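Local coordinates for CBS domain-containing protein CBSX2, chloroplastic (PDB 3SL7) that probably regulates the chloroplast thioredoxin system, and with it plant development, through a pair of CBS domains, at residues 17-21 against 40-45; 49-53 against 104-110; 25-29 against 92-96; 120-125 against 145-150. All blocks are in the same frame, centred on the assembly; numbering follows the deposited sequence.

Interaction 1: 17-21 against 40-45; sequences HVVKP and LPVIDD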
loop_
_atom_site.group_PDB
_atom_site.type_symbol
_atom_site.label_atom_id
_atom_site.label_comp_id
_atom_site.label_asym_id
_atom_site.label_seq_id
_atom_site.Cartn_x
_atom_site.Cartn_y
_atom_site.Cartn_z
ATOM N N HIS A 17 3.542 -6.991 9.963
ATOM C CA HIS A 17 2.277 -7.692 10.090
ATOM C C HIS A 17 2.494 -9.086 9.535
ATOM O O HIS A 17 2.761 -9.253 8.345
ATOM C CB HIS A 17 1.200 -6.934 9.327
ATOM C CG HIS A 17 1.262 -5.456 9.546
ATOM N ND1 HIS A 17 1.021 -4.876 10.775
ATOM C CD2 HIS A 17 1.579 -4.442 8.707
ATOM C CE1 HIS A 17 1.162 -3.567 10.676
ATOM N NE2 HIS A 17 1.504 -3.277 9.431
ATOM N N VAL A 18 2.424 -10.084 10.408
ATOM C CA VAL A 18 2.778 -11.437 10.024
ATOM C C VAL A 18 1.575 -12.346 10.125
ATOM O O VAL A 18 0.643 -12.071 10.879
ATOM C CB VAL A 18 3.886 -12.016 10.922
ATOM C CG1 VAL A 18 5.169 -11.170 10.821
ATOM C CG2 VAL A 18 3.413 -12.092 12.357
ATOM N N VAL A 19 1.596 -13.417 9.339
ATOM C CA VAL A 19 0.659 -14.526 9.516
ATOM C C VAL A 19 1.464 -15.816 9.544
ATOM O O VAL A 19 2.678 -15.799 9.334
ATOM C CB VAL A 19 -0.374 -14.585 8.378
ATOM C CG1 VAL A 19 -1.288 -13.360 8.431
ATOM C CG2 VAL A 19 0.338 -14.661 7.027
ATOM N N LYS A 20 0.792 -16.930 9.804
ATOM C CA LYS A 20 1.436 -18.230 9.783
ATOM C C LYS A 20 0.818 -19.083 8.686
ATOM O O LYS A 20 -0.221 -18.731 8.155
ATOM C CB LYS A 20 1.281 -18.904 11.138
ATOM C CG LYS A 20 1.763 -18.046 12.291
ATOM C CD LYS A 20 1.714 -18.822 13.589
ATOM C CE LYS A 20 2.213 -17.988 14.752
ATOM N NZ LYS A 20 2.107 -18.745 16.031
ATOM N N PRO A 21 1.469 -20.198 8.328
ATOM C CA PRO A 21 0.905 -21.044 7.276
ATOM C C PRO A 21 -0.485 -21.544 7.677
ATOM O O PRO A 21 -1.309 -21.838 6.819
ATOM C CB PRO A 21 1.887 -22.202 7.200
ATOM C CG PRO A 21 3.224 -21.567 7.645
ATOM C CD PRO A 21 2.802 -20.651 8.758
ATOM N N LEU A 40 2.110 -9.935 3.096
ATOM C CA LEU A 40 2.455 -10.282 4.469
ATOM C C LEU A 40 3.547 -11.323 4.486
ATOM O O LEU A 40 3.483 -12.299 3.731
ATOM C CB LEU A 40 1.241 -10.899 5.164
ATOM C CG LEU A 40 -0.031 -10.069 5.297
ATOM C CD1 LEU A 40 -1.224 -11.002 5.492
ATOM C CD2 LEU A 40 0.092 -9.090 6.451
ATOM N N PRO A 41 4.546 -11.140 5.363
ATOM C CA PRO A 41 5.499 -12.222 5.581
ATOM C C PRO A 41 4.809 -13.324 6.359
ATOM O O PRO A 41 3.951 -13.054 7.203
ATOM C CB PRO A 41 6.595 -11.564 6.441
ATOM C CG PRO A 41 5.950 -10.390 7.069
ATOM C CD PRO A 41 4.891 -9.920 6.118
ATOM N N VAL A 42 5.165 -14.564 6.060
ATOM C CA VAL A 42 4.637 -15.692 6.802
ATOM C C VAL A 42 5.741 -16.274 7.670
ATOM O O VAL A 42 6.827 -16.581 7.175
ATOM C CB VAL A 42 4.105 -16.773 5.843
ATOM C CG1 VAL A 42 3.300 -17.830 6.607
ATOM C CG2 VAL A 42 3.227 -16.116 4.741
ATOM N N ILE A 43 5.470 -16.409 8.961
ATOM C CA ILE A 43 6.423 -16.994 9.891
ATOM C C ILE A 43 5.849 -18.266 10.496
ATOM O O ILE A 43 4.651 -18.530 10.364
ATOM C CB ILE A 43 6.730 -16.028 11.048
ATOM C CG1 ILE A 43 5.423 -15.615 11.742
ATOM C CG2 ILE A 43 7.463 -14.810 10.532
ATOM C CD1 ILE A 43 5.626 -14.989 13.104
ATOM N N ASP A 44 6.697 -19.058 11.151
ATOM C CA ASP A 44 6.193 -20.150 11.964
ATOM C C ASP A 44 6.123 -19.691 13.405
ATOM O O ASP A 44 6.379 -18.522 13.708
ATOM C CB ASP A 44 7.025 -21.425 11.816
ATOM C CG ASP A 44 8.437 -21.286 12.365
ATOM O OD1 ASP A 44 8.729 -20.296 13.076
ATOM O OD2 ASP A 44 9.259 -22.193 12.098
ATOM N N ASP A 45 5.788 -20.615 14.295
ATOM C CA ASP A 45 5.579 -20.294 15.701
ATOM C C ASP A 45 6.797 -19.636 16.371
ATOM O O ASP A 45 6.657 -18.936 17.375
ATOM C CB ASP A 45 5.128 -21.548 16.467
ATOM C CG ASP A 45 3.739 -22.030 16.044
ATOM O OD1 ASP A 45 2.959 -21.219 15.498
ATOM O OD2 ASP A 45 3.424 -23.220 16.268
#

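Interaction 2: 49-53 against 104-110; sequences LVGVV and MTPSPLV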
loop_
_atom_site.group_PDB
_atom_site.type_symbol
_atom_site.label_atom_id
_atom_site.label_comp_id
_atom_site.label_asym_id
_atom_site.label_seq_id
_atom_site.Cartn_x
_atom_site.Cartn_y
_atom_site.Cartn_z
ATOM N N LEU A 49 11.117 -17.064 9.301
ATOM C CA LEU A 49 10.457 -16.636 8.073
ATOM C C LEU A 49 10.297 -17.867 7.192
ATOM O O LEU A 49 11.279 -18.532 6.870
ATOM C CB LEU A 49 11.312 -15.575 7.381
ATOM C CG LEU A 49 10.814 -14.766 6.180
ATOM C CD1 LEU A 49 11.065 -15.501 4.904
ATOM C CD2 LEU A 49 9.350 -14.403 6.329
ATOM N N VAL A 50 9.062 -18.208 6.835
ATOM C CA VAL A 50 8.835 -19.402 6.020
ATOM C C VAL A 50 8.273 -19.093 4.632
ATOM O O VAL A 50 8.300 -19.940 3.736
ATOM C CB VAL A 50 7.940 -20.428 6.740
ATOM C CG1 VAL A 50 8.534 -20.782 8.094
ATOM C CG2 VAL A 50 6.502 -19.902 6.879
ATOM N N GLY A 51 7.774 -17.877 4.454
ATOM C CA GLY A 51 7.199 -17.496 3.183
ATOM C C GLY A 51 6.646 -16.095 3.182
ATOM O O GLY A 51 6.791 -15.345 4.143
ATOM N N VAL A 52 6.038 -15.738 2.062
ATOM C CA VAL A 52 5.361 -14.464 1.919
ATOM C C VAL A 52 4.055 -14.747 1.194
ATOM O O VAL A 52 3.949 -15.721 0.446
ATOM C CB VAL A 52 6.202 -13.453 1.100
ATOM C CG1 VAL A 52 7.535 -13.149 1.824
ATOM C CG2 VAL A 52 6.473 -13.994 -0.296
ATOM N N VAL A 53 3.058 -13.901 1.419
ATOM C CA VAL A 53 1.757 -14.090 0.771
ATOM C C VAL A 53 1.158 -12.729 0.481
ATOM O O VAL A 53 1.309 -11.796 1.275
ATOM C CB VAL A 53 0.804 -14.962 1.633
ATOM C CG1 VAL A 53 0.403 -14.229 2.906
ATOM C CG2 VAL A 53 -0.417 -15.361 0.810
HETATM N N MSE A 104 0.768 -19.439 -0.108
HETATM C CA MSE A 104 1.952 -18.625 0.074
HETATM C C MSE A 104 3.090 -19.018 -0.871
HETATM O O MSE A 104 3.077 -20.063 -1.532
HETATM C CB MSE A 104 2.427 -18.726 1.515
HETATM C CG MSE A 104 3.173 -20.012 1.797
HETATM SE SE MSE A 104 3.823 -20.114 3.618
HETATM C CE MSE A 104 4.745 -21.820 3.555
ATOM N N THR A 105 4.076 -18.143 -0.944
ATOM C CA THR A 105 5.298 -18.420 -1.662
ATOM C C THR A 105 6.349 -18.723 -0.620
ATOM O O THR A 105 6.693 -17.860 0.186
ATOM C CB THR A 105 5.723 -17.204 -2.496
ATOM O OG1 THR A 105 4.805 -17.052 -3.586
ATOM C CG2 THR A 105 7.131 -17.400 -3.033
ATOM N N PRO A 106 6.840 -19.965 -0.607
ATOM C CA PRO A 106 7.787 -20.379 0.417
ATOM C C PRO A 106 9.198 -19.905 0.048
ATOM O O PRO A 106 9.448 -19.599 -1.119
ATOM C CB PRO A 106 7.714 -21.893 0.335
ATOM C CG PRO A 106 7.498 -22.141 -1.130
ATOM C CD PRO A 106 6.617 -21.019 -1.614
ATOM N N SER A 107 10.080 -19.813 1.031
ATOM C CA SER A 107 11.500 -19.624 0.744
ATOM C C SER A 107 11.740 -18.375 -0.106
ATOM O O SER A 107 12.400 -18.446 -1.140
ATOM C CB SER A 107 11.998 -20.864 0.000
ATOM O OG SER A 107 13.410 -20.879 -0.068
ATOM N N PRO A 108 11.162 -17.230 0.303
ATOM C CA PRO A 108 11.289 -16.020 -0.518
ATOM C C PRO A 108 12.712 -15.473 -0.465
ATOM O O PRO A 108 13.521 -15.934 0.354
ATOM C CB PRO A 108 10.310 -15.039 0.150
ATOM C CG PRO A 108 10.245 -15.487 1.576
ATOM C CD PRO A 108 10.367 -16.993 1.524
ATOM N N LEU A 109 13.000 -14.523 -1.351
ATOM C CA LEU A 109 14.228 -13.756 -1.299
ATOM C C LEU A 109 14.254 -12.994 -0.002
ATOM O O LEU A 109 13.277 -12.338 0.356
ATOM C CB LEU A 109 14.277 -12.750 -2.450
ATOM C CG LEU A 109 14.744 -13.290 -3.797
ATOM C CD1 LEU A 109 14.849 -12.151 -4.812
ATOM C CD2 LEU A 109 16.082 -14.009 -3.612
ATOM N N VAL A 110 15.380 -13.068 0.702
ATOM C CA VAL A 110 15.563 -12.248 1.894
ATOM C C VAL A 110 16.922 -11.546 1.920
ATOM O O VAL A 110 17.847 -11.902 1.180
ATOM C CB VAL A 110 15.426 -13.060 3.200
ATOM C CG1 VAL A 110 14.111 -13.858 3.227
ATOM C CG2 VAL A 110 16.629 -13.974 3.391
#

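Interaction 3: 25-29 against 92-96; sequences VDDAL and ISKTY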
loop_
_atom_site.group_PDB
_atom_site.type_symbol
_atom_site.label_atom_id
_atom_site.label_comp_id
_atom_site.label_asym_id
_atom_site.label_seq_id
_atom_site.Cartn_x
_atom_site.Cartn_y
_atom_site.Cartn_z
ATOM N N VAL A 25 -7.323 -18.020 5.426
ATOM C CA VAL A 25 -7.266 -17.021 4.367
ATOM C C VAL A 25 -8.043 -15.780 4.772
ATOM O O VAL A 25 -7.602 -14.654 4.529
ATOM C CB VAL A 25 -7.774 -17.596 3.031
ATOM C CG1 VAL A 25 -8.165 -16.489 2.067
ATOM C CG2 VAL A 25 -6.703 -18.478 2.421
ATOM N N ASP A 26 -9.183 -16.000 5.419
ATOM C CA ASP A 26 -10.060 -14.921 5.868
ATOM C C ASP A 26 -9.355 -14.001 6.850
ATOM O O ASP A 26 -9.430 -12.775 6.731
ATOM C CB ASP A 26 -11.330 -15.484 6.529
ATOM C CG ASP A 26 -12.385 -15.877 5.521
ATOM O OD1 ASP A 26 -12.269 -15.437 4.359
ATOM O OD2 ASP A 26 -13.329 -16.612 5.891
ATOM N N ASP A 27 -8.683 -14.591 7.834
ATOM C CA ASP A 27 -7.966 -13.783 8.810
ATOM C C ASP A 27 -6.803 -13.022 8.185
ATOM O O ASP A 27 -6.537 -11.885 8.566
ATOM C CB ASP A 27 -7.486 -14.626 9.985
ATOM C CG ASP A 27 -8.626 -15.091 10.863
ATOM O OD1 ASP A 27 -9.738 -14.523 10.767
ATOM O OD2 ASP A 27 -8.400 -16.022 11.655
ATOM N N ALA A 28 -6.109 -13.653 7.238
ATOM C CA ALA A 28 -5.032 -12.986 6.517
ATOM C C ALA A 28 -5.591 -11.804 5.719
ATOM O O ALA A 28 -5.028 -10.714 5.735
ATOM C CB ALA A 28 -4.318 -13.965 5.599
ATOM N N LEU A 29 -6.704 -12.019 5.025
ATOM C CA LEU A 29 -7.359 -10.932 4.299
ATOM C C LEU A 29 -7.730 -9.792 5.241
ATOM O O LEU A 29 -7.498 -8.627 4.930
ATOM C CB LEU A 29 -8.606 -11.438 3.564
ATOM C CG LEU A 29 -8.351 -12.208 2.271
ATOM C CD1 LEU A 29 -9.636 -12.865 1.760
ATOM C CD2 LEU A 29 -7.743 -11.309 1.215
ATOM N N ILE A 92 -14.468 -14.244 -2.023
ATOM C CA ILE A 92 -14.544 -14.251 -0.569
ATOM C C ILE A 92 -15.323 -15.468 -0.075
ATOM O O ILE A 92 -15.007 -16.032 0.968
ATOM C CB ILE A 92 -15.180 -12.966 -0.016
ATOM C CG1 ILE A 92 -14.267 -11.768 -0.286
ATOM C CG2 ILE A 92 -15.420 -13.097 1.486
ATOM C CD1 ILE A 92 -12.976 -11.849 0.462
ATOM N N SER A 93 -16.335 -15.883 -0.829
ATOM C CA SER A 93 -17.150 -17.016 -0.397
ATOM C C SER A 93 -16.351 -18.315 -0.418
ATOM O O SER A 93 -16.587 -19.212 0.390
ATOM C CB SER A 93 -18.426 -17.145 -1.238
ATOM O OG SER A 93 -18.159 -17.710 -2.510
ATOM N N LYS A 94 -15.388 -18.401 -1.330
ATOM C CA LYS A 94 -14.610 -19.624 -1.518
ATOM C C LYS A 94 -13.344 -19.721 -0.657
ATOM O O LYS A 94 -12.570 -20.671 -0.805
ATOM C CB LYS A 94 -14.258 -19.792 -2.999
ATOM C CG LYS A 94 -15.451 -20.229 -3.860
ATOM C CD LYS A 94 -15.246 -19.864 -5.317
ATOM C CE LYS A 94 -13.941 -20.422 -5.851
ATOM N NZ LYS A 94 -13.629 -19.889 -7.203
ATOM N N THR A 95 -13.144 -18.753 0.240
ATOM C CA THR A 95 -11.957 -18.715 1.100
ATOM C C THR A 95 -12.109 -19.604 2.330
ATOM O O THR A 95 -11.121 -20.010 2.948
ATOM C CB THR A 95 -11.681 -17.289 1.603
ATOM O OG1 THR A 95 -12.818 -16.826 2.343
ATOM C CG2 THR A 95 -11.420 -16.343 0.440
ATOM N N TYR A 96 -13.355 -19.890 2.691
ATOM C CA TYR A 96 -13.643 -20.699 3.872
ATOM C C TYR A 96 -12.862 -22.012 3.894
ATOM O O TYR A 96 -12.788 -22.720 2.891
ATOM C CB TYR A 96 -15.143 -20.986 3.982
ATOM C CG TYR A 96 -15.486 -21.835 5.187
ATOM C CD1 TYR A 96 -15.408 -23.219 5.132
ATOM C CD2 TYR A 96 -15.867 -21.248 6.387
ATOM C CE1 TYR A 96 -15.709 -23.996 6.235
ATOM C CE2 TYR A 96 -16.169 -22.016 7.495
ATOM C CZ TYR A 96 -16.089 -23.388 7.414
ATOM O OH TYR A 96 -16.392 -24.152 8.518
#

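Interaction 4: 120-125 against 145-150; sequences AARLLL and LTRGNV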
loop_
_atom_site.group_PDB
_atom_site.type_symbol
_atom_site.label_atom_id
_atom_site.label_comp_id
_atom_site.label_asym_id
_atom_site.label_seq_id
_atom_site.Cartn_x
_atom_site.Cartn_y
_atom_site.Cartn_z
ATOM N N ALA A 120 20.236 -4.286 -1.999
ATOM C CA ALA A 120 18.888 -4.628 -1.574
ATOM C C ALA A 120 17.850 -3.908 -2.427
ATOM O O ALA A 120 16.840 -4.485 -2.811
ATOM C CB ALA A 120 18.696 -4.311 -0.099
ATOM N N ALA A 121 18.112 -2.650 -2.749
ATOM C CA ALA A 121 17.177 -1.875 -3.548
ATOM C C ALA A 121 16.928 -2.544 -4.904
ATOM O O ALA A 121 15.793 -2.642 -5.366
ATOM C CB ALA A 121 17.695 -0.454 -3.728
ATOM N N ARG A 122 18.006 -3.004 -5.528
ATOM C CA ARG A 122 17.944 -3.699 -6.805
ATOM C C ARG A 122 17.037 -4.922 -6.706
ATOM O O ARG A 122 16.200 -5.166 -7.573
ATOM C CB ARG A 122 19.362 -4.127 -7.193
ATOM C CG ARG A 122 19.622 -4.271 -8.679
ATOM C CD ARG A 122 21.126 -4.196 -8.954
ATOM N NE ARG A 122 21.697 -2.943 -8.457
ATOM C CZ ARG A 122 22.934 -2.523 -8.706
ATOM N NH1 ARG A 122 23.749 -3.257 -9.451
ATOM N NH2 ARG A 122 23.355 -1.363 -8.211
ATOM N N LEU A 123 17.216 -5.684 -5.631
ATOM C CA LEU A 123 16.482 -6.921 -5.413
ATOM C C LEU A 123 14.995 -6.697 -5.244
ATOM O O LEU A 123 14.196 -7.508 -5.699
ATOM C CB LEU A 123 16.994 -7.608 -4.156
ATOM C CG LEU A 123 17.840 -8.885 -4.115
ATOM C CD1 LEU A 123 17.602 -9.912 -5.231
ATOM C CD2 LEU A 123 19.315 -8.648 -3.773
ATOM N N LEU A 124 14.624 -5.625 -4.551
ATOM C CA LEU A 124 13.212 -5.308 -4.359
ATOM C C LEU A 124 12.468 -5.482 -5.661
ATOM O O LEU A 124 11.351 -5.988 -5.693
ATOM C CB LEU A 124 13.031 -3.867 -3.904
ATOM C CG LEU A 124 13.102 -3.581 -2.418
ATOM C CD1 LEU A 124 12.905 -2.087 -2.174
ATOM C CD2 LEU A 124 12.048 -4.383 -1.711
ATOM N N LEU A 125 13.096 -5.042 -6.742
ATOM C CA LEU A 125 12.438 -5.048 -8.038
ATOM C C LEU A 125 12.482 -6.405 -8.735
ATOM O O LEU A 125 11.859 -6.589 -9.778
ATOM C CB LEU A 125 13.048 -3.973 -8.936
ATOM C CG LEU A 125 12.858 -2.515 -8.498
ATOM C CD1 LEU A 125 13.460 -2.261 -7.140
ATOM C CD2 LEU A 125 13.459 -1.566 -9.519
ATOM N N LEU A 145 12.195 -4.813 4.191
ATOM C CA LEU A 145 12.543 -3.657 3.370
ATOM C C LEU A 145 11.491 -3.467 2.287
ATOM O O LEU A 145 11.253 -4.359 1.468
ATOM C CB LEU A 145 13.917 -3.830 2.718
ATOM C CG LEU A 145 14.422 -2.578 1.989
ATOM C CD1 LEU A 145 14.781 -1.474 3.003
ATOM C CD2 LEU A 145 15.624 -2.907 1.104
ATOM N N THR A 146 10.879 -2.292 2.279
ATOM C CA THR A 146 9.842 -1.979 1.315
ATOM C C THR A 146 10.370 -0.907 0.387
ATOM O O THR A 146 11.353 -0.258 0.702
ATOM C CB THR A 146 8.602 -1.412 2.017
ATOM O OG1 THR A 146 8.910 -0.115 2.544
ATOM C CG2 THR A 146 8.163 -2.327 3.169
ATOM N N ARG A 147 9.703 -0.701 -0.745
ATOM C CA ARG A 147 10.097 0.368 -1.649
ATOM C C ARG A 147 10.019 1.705 -0.926
ATOM O O ARG A 147 10.874 2.573 -1.111
ATOM C CB ARG A 147 9.226 0.371 -2.902
ATOM C CG ARG A 147 9.564 -0.739 -3.884
ATOM C CD ARG A 147 8.593 -0.754 -5.059
ATOM N NE ARG A 147 8.526 0.537 -5.742
ATOM C CZ ARG A 147 9.456 0.988 -6.581
ATOM N NH1 ARG A 147 10.539 0.258 -6.831
ATOM N NH2 ARG A 147 9.309 2.172 -7.167
ATOM N N GLY A 148 8.998 1.857 -0.089
ATOM C CA GLY A 148 8.849 3.048 0.727
ATOM C C GLY A 148 10.035 3.297 1.652
ATOM O O GLY A 148 10.444 4.436 1.844
ATOM N N ASN A 149 10.574 2.237 2.249
ATOM C CA ASN A 149 11.775 2.366 3.066
ATOM C C ASN A 149 12.931 2.896 2.237
ATOM O O ASN A 149 13.718 3.706 2.711
ATOM C CB ASN A 149 12.195 1.019 3.663
ATOM C CG ASN A 149 11.236 0.514 4.710
ATOM O OD1 ASN A 149 10.547 1.299 5.369
ATOM N ND2 ASN A 149 11.196 -0.817 4.884
ATOM N N VAL A 150 13.048 2.412 1.003
ATOM C CA VAL A 150 14.171 2.792 0.152
ATOM C C VAL A 150 14.038 4.251 -0.252
ATOM O O VAL A 150 15.012 4.992 -0.264
ATOM C CB VAL A 150 14.279 1.887 -1.095
ATOM C CG1 VAL A 150 15.380 2.388 -2.024
ATOM C CG2 VAL A 150 14.537 0.437 -0.681
#

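Interaction 1: 17-21 against 40-45
Val19 lays its side chain across two residues of the strand beside it: its CG1 lies 3.8 Å from Leu40 CD1, and its CG2 lies 4.0 Å from Val42 CG2. Val18, with its side chain on the other face, puts CG1 3.9 Å from Pro41 CG and CG2 3.7 Å from Ile43 CD1. This alternation is that of an extended chain, and the backbone pairing agrees with it. Val19 N donates to Pro41 O (3.2 Å, angle at the hydrogen 165°) and Ile43 N donates to Val19 O (2.9 Å, 158°), so both polar groups of one residue straddle Val42, whose CA is 5.0 Å from Val19 CA. A single bridge results, and the end-to-end directions of the two segments differ by 62°. In the first CBS domain this places the loop before helix 25-35 against the outer strand 39-43 of the small antiparallel sheet; strand 49-54 flanks 39-43 on its other edge, and Leu31 of the helix packs on both Val19 and Leu40. Further along, Lys20 CA makes a CA-H...O contact with Ile43 O at 3.3 Å, and Pro21 CD rests 3.6 Å from Val42 CG1. The Lys20 side chain, trans from chi2 to chi4, is extended enough for its NZ to form a salt bridge with Asp45 OD1 at 2.7 Å, whereas Asp44 turns away and accepts from the backbone of Asn46 through OD1.

Interaction 2: 49-53 against 104-110
Pro108 sits at the apolar centre, its CG 3.4 Å from Leu49 CD1 and 3.6 Å from Val52 CG1; Leu49 CD1 also meets Val110 CG1 at 3.8 Å. Selenomethionine Met104 reaches along the sheet, with its CE 4.2 Å from Val50 CG2 and its CB 4.1 Å from Val53 CB. Between these groups the backbones close up at Gly51, whose CA is 4.0 Å from Pro106 CA; an ideal CB there would clash with Thr105 O and with the selenium of Met104. The polar edge is backbone alone: Val52 N donates to Thr105 O (2.9 Å, 156°), Thr105 N to Val52 O (2.8 Å, 173°), and Ser107 N to Val50 O (3.2 Å, 158°). Val52 and Thr105 thus form the antiparallel hydrogen-bonded pair, Gly51 and Pro106 the non-hydrogen-bonded one. Val50 and Gly51 both face Val42, a classic beta bulge, within a three-stranded sheet in which residues of the second CBS repeat add an edge strand to the first, as expected of a CBS pair.

Interaction 3: 25-29 against 92-96
Here the first turn of helix 25-35, in the first CBS domain, meets the C-terminal end of helix 85-93 and the residues after it, at the boundary with the second subunit. Thr95 takes the p rotamer (chi1 59°), which sets OG1 2.5 Å from Asp26 OD1 and 2.7 Å from Ile92 O; both acceptors are within reach of its single proton. Asp26, in the m rotamer, swings its carboxylate over to Thr95 although its CA-to-CB bond points sideways, and its OD2 forms a salt bridge with Lys158 of the second subunit. Val25 is t (chi1 161°), bringing CG1 to 3.6 Å from Thr95 CB. One turn on, Leu29 (m, t) points at the opposing segment, where its CD1 is 4.1 Å from Thr95 CG2. Leu155 of the second subunit packs on Asp26 and Leu29. Ile92 has both chi angles near -66°, and this m,m conformation carries its CD1 to 3.7 Å from Leu29 CD1.

Interaction 4: 120-125 against 145-150
The main bump is Leu124, which projects from the last turn of helix 117-124 into the hollow where strand 141-146 runs into helix 147-159. Leu124 CD1 reaches 3.4 Å from Val150 CG2, 3.8 Å from Arg147 CA and 3.7 Å from Thr146 O, while Leu124 CD2 comes within 3.3 Å of Leu145 O; one side chain therefore touches strand, junction and first helical turn. The small residues one turn earlier let larger partners in: Ala120 CB meets Leu145 CD2 at 3.6 Å, and Ala121 CB lies 4.0 Å from Val150 CG1. No hydrogen bond crosses the interface, so its fit rests on these apolar surfaces. At the margin Leu125 CD1 approaches Arg147 NH1 at 3.9 Å, near the plane of the guanidinium and at its edge; Arg147 also makes a cation-pi contact with Trp82 of the second subunit, and Phe85 of that subunit packs on Ala121 and Val150. Thr146 is the N-cap of helix 147-159: its OG1 accepts from Asn149 N (2.9 Å, 156°), a capping bond at the strand-to-helix junction that lines the hollow. Asn149 ND2 in turn bonds Thr11 OG1 near the start of the chain. Packing of helix 117-124 against the start of helix 147-159, after the two strands between them, is that of the beta-alpha-beta-beta-alpha CBS fold, here the second of the pair, with its helical side turned to the other subunit.

How the interactions relate
Interactions 1 and 2 share one antiparallel sheet: their centres are about 9 Å apart, and strands 39-43 and 49-54 are neighbours, with Val42 N 2.6 Å from Gly51 O, a probable hydrogen bond. Interaction 3 crosses both along the chain and touches interaction 1 through Ala28. Interaction 4 follows all the others in sequence, its centre about 16 Å from that of interaction 2, and they meet where Leu109 packs on Leu123. Interactions 1 and 4 lie in different CBS repeats on opposite sides of the chain's centre, and interaction 2 joins the repeats. Interactions 3 and 4, with centres about 29 Å apart, both touch the second subunit, so the dimer contact involves both repeats.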